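Local coordinates for protein plantazolicin methyltransferase BamL (Bacillus amyloliquefaciens subsp. plantarum, PDB 5DLY) that probably transfers a methyl group from S-adenosylmethionine to the amino terminus of desmethylplantazolicin, the precursor of the antibiotic plantazolicin, at residues Q75-N78 against S79-K83; R233-N236 against L237-A240; L198-V201 against V202-Q206. All coordinates share one frame; numbering follows the deposited sequence.

Interaction 1 (Q75-N78 against S79-K83); sequences QYLN and SRFQK
Cation-pi stacking of Arg-80 on Tyr-76 dominates this contact, one turn apart at the C-terminal end of helix 72-80. The guanidinium lies over one face of the ring, with planes 27° apart and CZ of Arg-80 3.6 Å from the centroid of the Tyr-76 ring. It is shifted toward the rim, so that NH1 of Arg-80 comes 3.3 Å from CE2 of Tyr-76. Bends at chi2 (-44°) and chi3 (135°) fold the arginine back along the helix and bring its flat end over the ring.

Among hydrogen bonds, O of Leu-77 accepts two, from N of Phe-81 at 2.8 Å, with that N nearly in line with the C=O bond, and from N of Arg-80 at 3.1 Å, from above the carbonyl plane. Separately, N of Ser-79 bonds O of Gln-75 at 3.1 Å. The bond from NE of Arg-80 to O of Tyr-76 is weak. A water joins O of Gln-75, ND2 of Asn-78 and OG of Ser-79.

The apolar side-chain pair is Leu-77 CD2 with Phe-81 CD2, 4.4 Å apart; Ile-45 and Leu-49 of helix 23-56 meet these two residues in turn. The helix belongs to the beta-alpha-beta unit between strands 62-66 and 85-90 of the Rossmann-like methyltransferase fold.

A hydrogen bond to Glu-46 fixes the hydroxyl end of the tyrosine ring. The face-on stack, for its part, probably stabilises the guanidinium charge.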
ATOM      1  N   GLN A  75      -4.106 -13.477  -1.951  1.00 15.26           N
ATOM      2  CA  GLN A  75      -5.062 -14.492  -1.508  1.00 16.52           C
ATOM      3  C   GLN A  75      -6.487 -13.929  -1.392  1.00 16.66           C
ATOM      4  O   GLN A  75      -7.449 -14.553  -1.861  1.00 16.39           O
ATOM      5  CB  GLN A  75      -4.614 -15.134  -0.197  1.00 18.10           C
ATOM      6  CG  GLN A  75      -5.579 -16.201   0.293  1.00 20.47           C
ATOM      7  CD  GLN A  75      -4.880 -17.467   0.712  1.00 22.39           C
ATOM      8  OE1 GLN A  75      -4.199 -17.505   1.731  1.00 23.74           O
ATOM      9  NE2 GLN A  75      -5.045 -18.520  -0.081  1.00 23.53           N
ATOM     10  N   TYR A  76      -6.609 -12.754  -0.769  1.00 15.81           N
ATOM     11  CA  TYR A  76      -7.892 -12.074  -0.623  1.00 15.93           C
ATOM     12  C   TYR A  76      -8.539 -11.838  -1.980  1.00 16.45           C
ATOM     13  O   TYR A  76      -9.728 -12.117  -2.159  1.00 16.83           O
ATOM     14  CB  TYR A  76      -7.705 -10.734   0.099  1.00 15.61           C
ATOM     15  CG  TYR A  76      -8.994  -9.991   0.386  1.00 16.00           C
ATOM     16  CD1 TYR A  76      -9.544  -9.115  -0.547  1.00 16.16           C
ATOM     17  CD2 TYR A  76      -9.649 -10.153   1.600  1.00 16.71           C
ATOM     18  CE1 TYR A  76     -10.721  -8.423  -0.284  1.00 16.72           C
ATOM     19  CE2 TYR A  76     -10.830  -9.471   1.871  1.00 17.26           C
ATOM     20  CZ  TYR A  76     -11.359  -8.610   0.931  1.00 17.01           C
ATOM     21  OH  TYR A  76     -12.528  -7.935   1.215  1.00 18.33           O
ATOM     22  N   LEU A  77      -7.757 -11.331  -2.932  1.00 16.59           N
ATOM     23  CA  LEU A  77      -8.248 -11.043  -4.279  1.00 17.61           C
ATOM     24  C   LEU A  77      -8.664 -12.312  -5.016  1.00 19.03           C
ATOM     25  O   LEU A  77      -9.674 -12.314  -5.723  1.00 19.46           O
ATOM     26  CB  LEU A  77      -7.207 -10.262  -5.085  1.00 16.73           C
ATOM     27  CG  LEU A  77      -7.045  -8.803  -4.643  1.00 16.24           C
ATOM     28  CD1 LEU A  77      -5.758  -8.209  -5.192  1.00 16.23           C
ATOM     29  CD2 LEU A  77      -8.253  -7.979  -5.073  1.00 16.12           C
ATOM     30  N   ASN A  78      -7.886 -13.379  -4.830  1.00 20.54           N
ATOM     31  CA  ASN A  78      -8.179 -14.703  -5.394  1.00 23.15           C
ATOM     32  C   ASN A  78      -9.523 -15.269  -4.925  1.00 24.88           C
ATOM     33  O   ASN A  78     -10.190 -16.004  -5.662  1.00 25.66           O
ATOM     34  CB  ASN A  78      -7.048 -15.681  -5.057  1.00 22.84           C
ATOM     35  CG  ASN A  78      -7.314 -17.085  -5.570  1.00 23.79           C
ATOM     36  OD1 ASN A  78      -7.283 -17.330  -6.772  1.00 24.61           O
ATOM     37  ND2 ASN A  78      -7.572 -18.009  -4.657  1.00 24.86           N
ATOM     38  N   SER A  79      -9.914 -14.920  -3.703  1.00 26.65           N
ATOM     39  CA  SER A  79     -11.191 -15.365  -3.140  1.00 28.56           C
ATOM     40  C   SER A  79     -12.372 -14.512  -3.607  1.00 29.30           C
ATOM     41  O   SER A  79     -13.528 -14.939  -3.502  1.00 31.06           O
ATOM     42  CB  SER A  79     -11.124 -15.380  -1.612  1.00 29.54           C
ATOM     43  OG  SER A  79     -10.132 -16.287  -1.167  1.00 31.95           O
ATOM     44  N   ARG A  80     -12.081 -13.315  -4.114  1.00 29.49           N
ATOM     45  CA  ARG A  80     -13.124 -12.389  -4.571  1.00 30.10           C
ATOM     46  C   ARG A  80     -13.324 -12.481  -6.077  1.00 29.35           C
ATOM     47  O   ARG A  80     -14.444 -12.327  -6.569  1.00 28.29           O
ATOM     48  CB  ARG A  80     -12.806 -10.935  -4.177  1.00 31.81           C
ATOM     49  CG  ARG A  80     -12.398 -10.725  -2.724  1.00 34.64           C
ATOM     50  CD  ARG A  80     -13.277 -11.505  -1.758  1.00 36.16           C
ATOM     51  NE  ARG A  80     -12.483 -12.190  -0.739  1.00 38.21           N
ATOM     52  CZ  ARG A  80     -12.605 -11.998   0.571  1.00 38.49           C
ATOM     53  NH1 ARG A  80     -13.503 -11.142   1.045  1.00 39.06           N
ATOM     54  NH2 ARG A  80     -11.832 -12.672   1.412  1.00 39.38           N
ATOM     55  N   PHE A  81     -12.232 -12.735  -6.794  1.00 28.17           N
ATOM     56  CA  PHE A  81     -12.244 -12.816  -8.249  1.00 27.80           C
ATOM     57  C   PHE A  81     -11.504 -14.052  -8.726  1.00 27.45           C
ATOM     58  O   PHE A  81     -10.490 -14.451  -8.145  1.00 28.03           O
ATOM     59  CB  PHE A  81     -11.588 -11.579  -8.870  1.00 29.08           C
ATOM     60  CG  PHE A  81     -12.197 -10.278  -8.439  1.00 30.17           C
ATOM     61  CD1 PHE A  81     -13.338  -9.784  -9.062  1.00 30.60           C
ATOM     62  CD2 PHE A  81     -11.618  -9.534  -7.417  1.00 31.22           C
ATOM     63  CE1 PHE A  81     -13.900  -8.580  -8.664  1.00 31.22           C
ATOM     64  CE2 PHE A  81     -12.174  -8.330  -7.015  1.00 32.05           C
ATOM     65  CZ  PHE A  81     -13.315  -7.850  -7.639  1.00 32.10           C
ATOM     66  N   GLN A  82     -12.015 -14.651  -9.791  1.00 26.19           N
ATOM     67  CA  GLN A  82     -11.335 -15.760 -10.431  1.00 26.16           C
ATOM     68  C   GLN A  82     -10.592 -15.303 -11.686  1.00 26.16           C
ATOM     69  O   GLN A  82      -9.496 -15.789 -11.971  1.00 26.09           O
ATOM     70  CB  GLN A  82     -12.325 -16.870 -10.775  1.00 25.99           C
ATOM     71  CG  GLN A  82     -11.650 -18.179 -11.146  1.00 25.63           C
ATOM     72  CD  GLN A  82     -12.639 -19.280 -11.469  1.00 25.20           C
ATOM     73  OE1 GLN A  82     -13.809 -19.205 -11.105  1.00 23.31           O
ATOM     74  NE2 GLN A  82     -12.166 -20.312 -12.159  1.00 25.68           N
ATOM     75  N   LYS A  83     -11.187 -14.370 -12.427  1.00 26.88           N
ATOM     76  CA  LYS A  83     -10.611 -13.934 -13.699  1.00 27.09           C
ATOM     77  C   LYS A  83      -9.925 -12.571 -13.585  1.00 26.44           C
ATOM     78  O   LYS A  83     -10.195 -11.652 -14.360  1.00 28.15           O
ATOM     79  CB  LYS A  83     -11.669 -13.920 -14.808  1.00 28.78           C
ATOM     80  CG  LYS A  83     -11.233 -14.592 -16.105  1.00 30.83           C
ATOM     81  CD  LYS A  83      -9.952 -14.014 -16.690  1.00 31.56           C
ATOM     82  CE  LYS A  83      -9.303 -14.985 -17.666  1.00 32.49           C
ATOM     83  NZ  LYS A  83      -8.773 -16.205 -16.993  1.00 33.23           N
TER
HETATM   84  O   HOH W   1      -7.882 -17.448  -1.962  1.00 30.86           O

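Interaction 2 (R233-N236 against L237-A240); sequences RNRN and LQDA
Asn-234 caps the N-terminus of helix 235-241 with its side-chain oxygen. With CG anti to the backbone N (chi1 -171°), the amide turns back over the first helical turn. There OD1 of Asn-234 accepts from N of Asn-236 at 2.9 Å and, weakly, from N of Leu-237 at 3.4 Å. The backbone O of Asn-234 takes N of Gln-238 at 3.1 Å, in the carbonyl plane and with an N-H...O angle of 167°, which opens the regular helical bonding.

Gln-238 can be followed outward from the helix. Its CB lies 3.5 Å from O of Arg-235, and CG packs 3.4 Å from O of Asn-234. CD sits near CA of Arg-235. Beyond it the O and N of the amide face different partners: OE1 of Gln-238 is 3.8 Å from CA of Arg-235, while NE2 reaches back past Arg-233 to hydrogen-bond with O of Met-232, in helix 226-232. This side chain therefore ties the new helix to the end of the preceding one. Beneath the cap, Leu-237 packs on Leu-231 and on Thr-47 of helix 23-56. The planes of the Arg-235 guanidinium and the Gln-238 amide stand 85° apart, and CG of Arg-235 is 3.9 Å from OE1 of Gln-238.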
ATOM      1  N   ARG A 233     -21.191   3.785  -1.169  1.00 20.63           N
ATOM      2  CA  ARG A 233     -22.331   3.095  -1.777  1.00 21.33           C
ATOM      3  C   ARG A 233     -22.041   1.621  -2.080  1.00 20.93           C
ATOM      4  O   ARG A 233     -22.965   0.826  -2.271  1.00 20.99           O
ATOM      5  CB  ARG A 233     -22.759   3.800  -3.070  1.00 22.82           C
ATOM      6  CG  ARG A 233     -23.670   4.998  -2.860  1.00 24.88           C
ATOM      7  CD  ARG A 233     -23.905   5.773  -4.153  1.00 26.69           C
ATOM      8  NE  ARG A 233     -24.614   5.000  -5.177  1.00 28.92           N
ATOM      9  CZ  ARG A 233     -25.858   5.237  -5.598  1.00 30.73           C
ATOM     10  NH1 ARG A 233     -26.574   6.240  -5.093  1.00 31.76           N
ATOM     11  NH2 ARG A 233     -26.392   4.468  -6.537  1.00 31.44           N
ATOM     12  N   ASN A 234     -20.760   1.260  -2.128  1.00 20.18           N
ATOM     13  CA  ASN A 234     -20.358  -0.085  -2.519  1.00 19.66           C
ATOM     14  C   ASN A 234     -20.516  -1.078  -1.372  1.00 19.34           C
ATOM     15  O   ASN A 234     -19.880  -0.933  -0.330  1.00 18.35           O
ATOM     16  CB  ASN A 234     -18.917  -0.070  -3.054  1.00 19.56           C
ATOM     17  CG  ASN A 234     -18.505  -1.389  -3.688  1.00 20.00           C
ATOM     18  OD1 ASN A 234     -18.442  -2.420  -3.018  1.00 20.66           O
ATOM     19  ND2 ASN A 234     -18.190  -1.356  -4.982  1.00 19.21           N
ATOM     20  N   ARG A 235     -21.368  -2.084  -1.580  1.00 19.22           N
ATOM     21  CA  ARG A 235     -21.695  -3.063  -0.543  1.00 19.70           C
ATOM     22  C   ARG A 235     -20.505  -3.908  -0.083  1.00 18.48           C
ATOM     23  O   ARG A 235     -20.459  -4.331   1.070  1.00 17.80           O
ATOM     24  CB  ARG A 235     -22.841  -3.972  -0.995  1.00 22.24           C
ATOM     25  CG  ARG A 235     -24.214  -3.322  -0.915  1.00 24.74           C
ATOM     26  CD  ARG A 235     -25.307  -4.300  -1.327  1.00 28.28           C
ATOM     27  NE  ARG A 235     -25.363  -4.470  -2.780  1.00 31.11           N
ATOM     28  CZ  ARG A 235     -26.353  -4.040  -3.560  1.00 32.37           C
ATOM     29  NH1 ARG A 235     -27.406  -3.419  -3.038  1.00 33.42           N
ATOM     30  NH2 ARG A 235     -26.298  -4.244  -4.869  1.00 33.90           N
ATOM     31  N   ASN A 236     -19.549  -4.146  -0.980  1.00 17.77           N
ATOM     32  CA  ASN A 236     -18.361  -4.918  -0.627  1.00 17.41           C
ATOM     33  C   ASN A 236     -17.482  -4.167   0.369  1.00 16.43           C
ATOM     34  O   ASN A 236     -16.921  -4.770   1.284  1.00 16.34           O
ATOM     35  CB  ASN A 236     -17.556  -5.308  -1.873  1.00 17.97           C
ATOM     36  CG  ASN A 236     -18.342  -6.184  -2.832  1.00 19.63           C
ATOM     37  OD1 ASN A 236     -18.498  -5.848  -4.007  1.00 21.93           O
ATOM     38  ND2 ASN A 236     -18.825  -7.317  -2.342  1.00 20.34           N
ATOM     39  N   LEU A 237     -17.370  -2.852   0.183  1.00 15.78           N
ATOM     40  CA  LEU A 237     -16.626  -2.000   1.108  1.00 14.78           C
ATOM     41  C   LEU A 237     -17.350  -1.909   2.450  1.00 15.54           C
ATOM     42  O   LEU A 237     -16.722  -1.970   3.506  1.00 14.91           O
ATOM     43  CB  LEU A 237     -16.399  -0.608   0.505  1.00 14.40           C
ATOM     44  CG  LEU A 237     -15.716   0.449   1.384  1.00 13.89           C
ATOM     45  CD1 LEU A 237     -14.370  -0.044   1.913  1.00 13.95           C
ATOM     46  CD2 LEU A 237     -15.537   1.761   0.635  1.00 14.28           C
ATOM     47  N   GLN A 238     -18.668  -1.774   2.397  1.00 16.32           N
ATOM     48  CA  GLN A 238     -19.493  -1.811   3.606  1.00 17.47           C
ATOM     49  C   GLN A 238     -19.266  -3.100   4.396  1.00 17.99           C
ATOM     50  O   GLN A 238     -19.047  -3.054   5.608  1.00 17.64           O
ATOM     51  CB  GLN A 238     -20.974  -1.693   3.257  1.00 18.10           C
ATOM     52  CG  GLN A 238     -21.390  -0.360   2.668  1.00 18.83           C
ATOM     53  CD  GLN A 238     -22.826  -0.379   2.175  1.00 19.89           C
ATOM     54  OE1 GLN A 238     -23.544  -1.368   2.348  1.00 21.20           O
ATOM     55  NE2 GLN A 238     -23.245   0.707   1.551  1.00 20.01           N
ATOM     56  N   ASP A 239     -19.317  -4.241   3.709  1.00 18.96           N
ATOM     57  CA  ASP A 239     -19.127  -5.550   4.340  1.00 20.11           C
ATOM     58  C   ASP A 239     -17.762  -5.678   5.028  1.00 19.35           C
ATOM     59  O   ASP A 239     -17.666  -6.240   6.119  1.00 19.66           O
ATOM     60  CB  ASP A 239     -19.326  -6.683   3.323  1.00 21.83           C
ATOM     61  CG  ASP A 239     -20.787  -6.868   2.916  1.00 23.95           C
ATOM     62  OD1 ASP A 239     -21.690  -6.306   3.581  1.00 25.57           O
ATOM     63  OD2 ASP A 239     -21.032  -7.585   1.919  1.00 26.17           O
ATOM     64  N   ALA A 240     -16.718  -5.144   4.391  1.00 18.02           N
ATOM     65  CA  ALA A 240     -15.364  -5.169   4.949  1.00 17.24           C
ATOM     66  C   ALA A 240     -15.268  -4.335   6.222  1.00 16.57           C
ATOM     67  O   ALA A 240     -14.525  -4.679   7.148  1.00 16.22           O
ATOM     68  CB  ALA A 240     -14.346  -4.686   3.922  1.00 17.03           C
TER

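Interaction 3 (L198-V201 against V202-Q206); sequences LLHV and VTKEQ
Thr-203 and Lys-204 close the last turn of helix 192-203 on the carbonyls of Leu-199 and His-200. OG1 of Thr-203 donates a hydrogen bond to O of Leu-199 at 2.7 Å, while N of Thr-203 reaches the same oxygen only weakly. A chi1 of 62° sets this hydroxyl between the backbone N and carbonyl carbon, facing back along the helix. O of His-200 accepts twice, from N of Lys-204 at 2.9 Å and from N of Thr-203, the latter lying 66° out of the carbonyl plane.

Past this point the chain leaves the helix through a type I beta turn, Thr-203 to Gln-206, leading to strand 209-214 at one edge of the methyltransferase sheet. A water bridges the exit, donating to O of Val-201 at 2.9 Å and accepting from N of Glu-205 at 2.7 Å.

The CH-pi contact places CD of Lys-204 over one face of the His-200 imidazole, 3.9 Å from its centroid and nearest to NE2.

Apolar packing centres on Val-202, whose CG1 lies 4.1 Å from CD2 of Leu-198 and whose CG2 adjoins CD2 of Leu-199. Ile-140 of helix 139-148 touches both Val-202 and Leu-198, whereas Leu-199 rests on Phe-211 and Ile-262 of the sheet.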
ATOM      1  N   LEU A 198       5.569  14.798  -3.303  1.00 15.91           N
ATOM      2  CA  LEU A 198       6.041  13.683  -4.120  1.00 15.20           C
ATOM      3  C   LEU A 198       5.036  13.315  -5.227  1.00 15.16           C
ATOM      4  O   LEU A 198       5.426  13.153  -6.385  1.00 14.62           O
ATOM      5  CB  LEU A 198       6.359  12.455  -3.244  1.00 15.14           C
ATOM      6  CG  LEU A 198       7.179  11.309  -3.863  1.00 15.28           C
ATOM      7  CD1 LEU A 198       7.945  10.565  -2.775  1.00 15.28           C
ATOM      8  CD2 LEU A 198       6.319  10.344  -4.670  1.00 15.39           C
ATOM      9  N   LEU A 199       3.755  13.186  -4.872  1.00 15.08           N
ATOM     10  CA  LEU A 199       2.725  12.797  -5.846  1.00 15.42           C
ATOM     11  C   LEU A 199       2.453  13.897  -6.872  1.00 15.50           C
ATOM     12  O   LEU A 199       2.124  13.611  -8.017  1.00 15.25           O
ATOM     13  CB  LEU A 199       1.430  12.333  -5.162  1.00 16.16           C
ATOM     14  CG  LEU A 199       1.459  10.986  -4.412  1.00 16.76           C
ATOM     15  CD1 LEU A 199       0.067  10.377  -4.347  1.00 17.55           C
ATOM     16  CD2 LEU A 199       2.430   9.966  -4.990  1.00 17.96           C
ATOM     17  N   HIS A 200       2.621  15.150  -6.456  1.00 16.04           N
ATOM     18  CA  HIS A 200       2.572  16.269  -7.388  1.00 16.84           C
ATOM     19  C   HIS A 200       3.684  16.175  -8.429  1.00 16.59           C
ATOM     20  O   HIS A 200       3.431  16.266  -9.631  1.00 16.95           O
ATOM     21  CB  HIS A 200       2.669  17.591  -6.631  1.00 17.81           C
ATOM     22  CG  HIS A 200       2.859  18.778  -7.520  1.00 18.85           C
ATOM     23  ND1 HIS A 200       1.950  19.128  -8.496  1.00 20.00           N
ATOM     24  CD2 HIS A 200       3.855  19.692  -7.585  1.00 19.86           C
ATOM     25  CE1 HIS A 200       2.378  20.211  -9.123  1.00 20.36           C
ATOM     26  NE2 HIS A 200       3.530  20.573  -8.589  1.00 20.35           N
ATOM     27  N   VAL A 201       4.904  15.970  -7.955  1.00 15.64           N
ATOM     28  CA  VAL A 201       6.088  15.948  -8.809  1.00 15.35           C
ATOM     29  C   VAL A 201       6.059  14.814  -9.840  1.00 15.21           C
ATOM     30  O   VAL A 201       6.401  15.021 -11.007  1.00 15.10           O
ATOM     31  CB  VAL A 201       7.376  15.968  -7.955  1.00 16.42           C
ATOM     32  CG1 VAL A 201       8.604  15.615  -8.774  1.00 17.22           C
ATOM     33  CG2 VAL A 201       7.534  17.344  -7.323  1.00 17.22           C
ATOM     34  N   VAL A 202       5.614  13.632  -9.422  1.00 14.14           N
ATOM     35  CA  VAL A 202       5.612  12.470 -10.313  1.00 13.84           C
ATOM     36  C   VAL A 202       4.425  12.449 -11.286  1.00 14.16           C
ATOM     37  O   VAL A 202       4.420  11.658 -12.231  1.00 14.06           O
ATOM     38  CB  VAL A 202       5.696  11.125  -9.539  1.00 13.58           C
ATOM     39  CG1 VAL A 202       6.923  11.093  -8.639  1.00 13.70           C
ATOM     40  CG2 VAL A 202       4.421  10.866  -8.748  1.00 13.61           C
ATOM     41  N   THR A 203       3.429  13.308 -11.062  1.00 14.41           N
ATOM     42  CA  THR A 203       2.261  13.362 -11.950  1.00 15.15           C
ATOM     43  C   THR A 203       2.162  14.621 -12.811  1.00 16.54           C
ATOM     44  O   THR A 203       1.490  14.602 -13.831  1.00 16.61           O
ATOM     45  CB  THR A 203       0.920  13.198 -11.204  1.00 15.03           C
ATOM     46  OG1 THR A 203       0.741  14.269 -10.264  1.00 14.70           O
ATOM     47  CG2 THR A 203       0.846  11.849 -10.491  1.00 14.87           C
ATOM     48  N   LYS A 204       2.824  15.701 -12.404  1.00 18.61           N
ATOM     49  CA  LYS A 204       2.627  17.008 -13.064  1.00 20.63           C
ATOM     50  C   LYS A 204       3.007  17.056 -14.555  1.00 21.42           C
ATOM     51  O   LYS A 204       2.455  17.866 -15.302  1.00 22.04           O
ATOM     52  CB  LYS A 204       3.303  18.136 -12.273  1.00 21.66           C
ATOM     53  CG  LYS A 204       4.822  18.098 -12.271  1.00 22.72           C
ATOM     54  CD  LYS A 204       5.390  19.066 -11.246  1.00 24.83           C
ATOM     55  CE  LYS A 204       6.896  19.194 -11.397  1.00 26.36           C
ATOM     56  NZ  LYS A 204       7.275  19.997 -12.593  1.00 27.30           N
ATOM     57  N   GLU A 205       3.930  16.190 -14.978  1.00 22.19           N
ATOM     58  CA  GLU A 205       4.358  16.122 -16.381  1.00 23.61           C
ATOM     59  C   GLU A 205       3.762  14.937 -17.147  1.00 22.70           C
ATOM     60  O   GLU A 205       4.144  14.670 -18.291  1.00 22.79           O
ATOM     61  CB  GLU A 205       5.889  16.095 -16.475  1.00 25.61           C
ATOM     62  CG  GLU A 205       6.556  17.422 -16.142  1.00 28.83           C
ATOM     63  CD  GLU A 205       8.066  17.401 -16.320  1.00 31.33           C
ATOM     64  OE1 GLU A 205       8.599  16.470 -16.971  1.00 33.12           O
ATOM     65  OE2 GLU A 205       8.725  18.332 -15.811  1.00 33.25           O
ATOM     66  N   GLN A 206       2.827  14.234 -16.514  1.00 21.63           N
ATOM     67  CA  GLN A 206       2.221  13.040 -17.093  1.00 21.21           C
ATOM     68  C   GLN A 206       0.779  13.309 -17.512  1.00 21.29           C
ATOM     69  O   GLN A 206      -0.109  13.414 -16.668  1.00 20.69           O
ATOM     70  CB  GLN A 206       2.288  11.875 -16.096  1.00 21.04           C
ATOM     71  CG  GLN A 206       3.701  11.514 -15.658  1.00 21.78           C
ATOM     72  CD  GLN A 206       4.545  10.956 -16.789  1.00 22.42           C
ATOM     73  OE1 GLN A 206       4.060  10.189 -17.617  1.00 23.12           O
ATOM     74  NE2 GLN A 206       5.815  11.338 -16.825  1.00 23.11           N
TER
HETATM   75  O   HOH W   2       5.436  14.360 -13.625  1.00 22.61           O

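In the fold
All three interactions are local contacts at helix ends: interactions 1 and 3 lie at C-terminal ends, and interaction 2 is an N-terminal cap. Interactions 1 and 2 are neighbours, with centres 16 Å apart and nearest atoms about 5 Å apart. They do not touch, but helix 23-56 touches both: its Glu-46 hydrogen-bonds to the hydroxyl of Tyr-76 and packs against Asn-236 and Ala-240. Interaction 3 is remote, its centre 32 Å from that of interaction 1 and 31 Å from that of interaction 2. None reaches the ligand pockets: the Tyr-76 side chain is about 10 Å from bound S-adenosyl-L-homocysteine, and that of Leu-198 about 11 Å from the thiazole substrate analog.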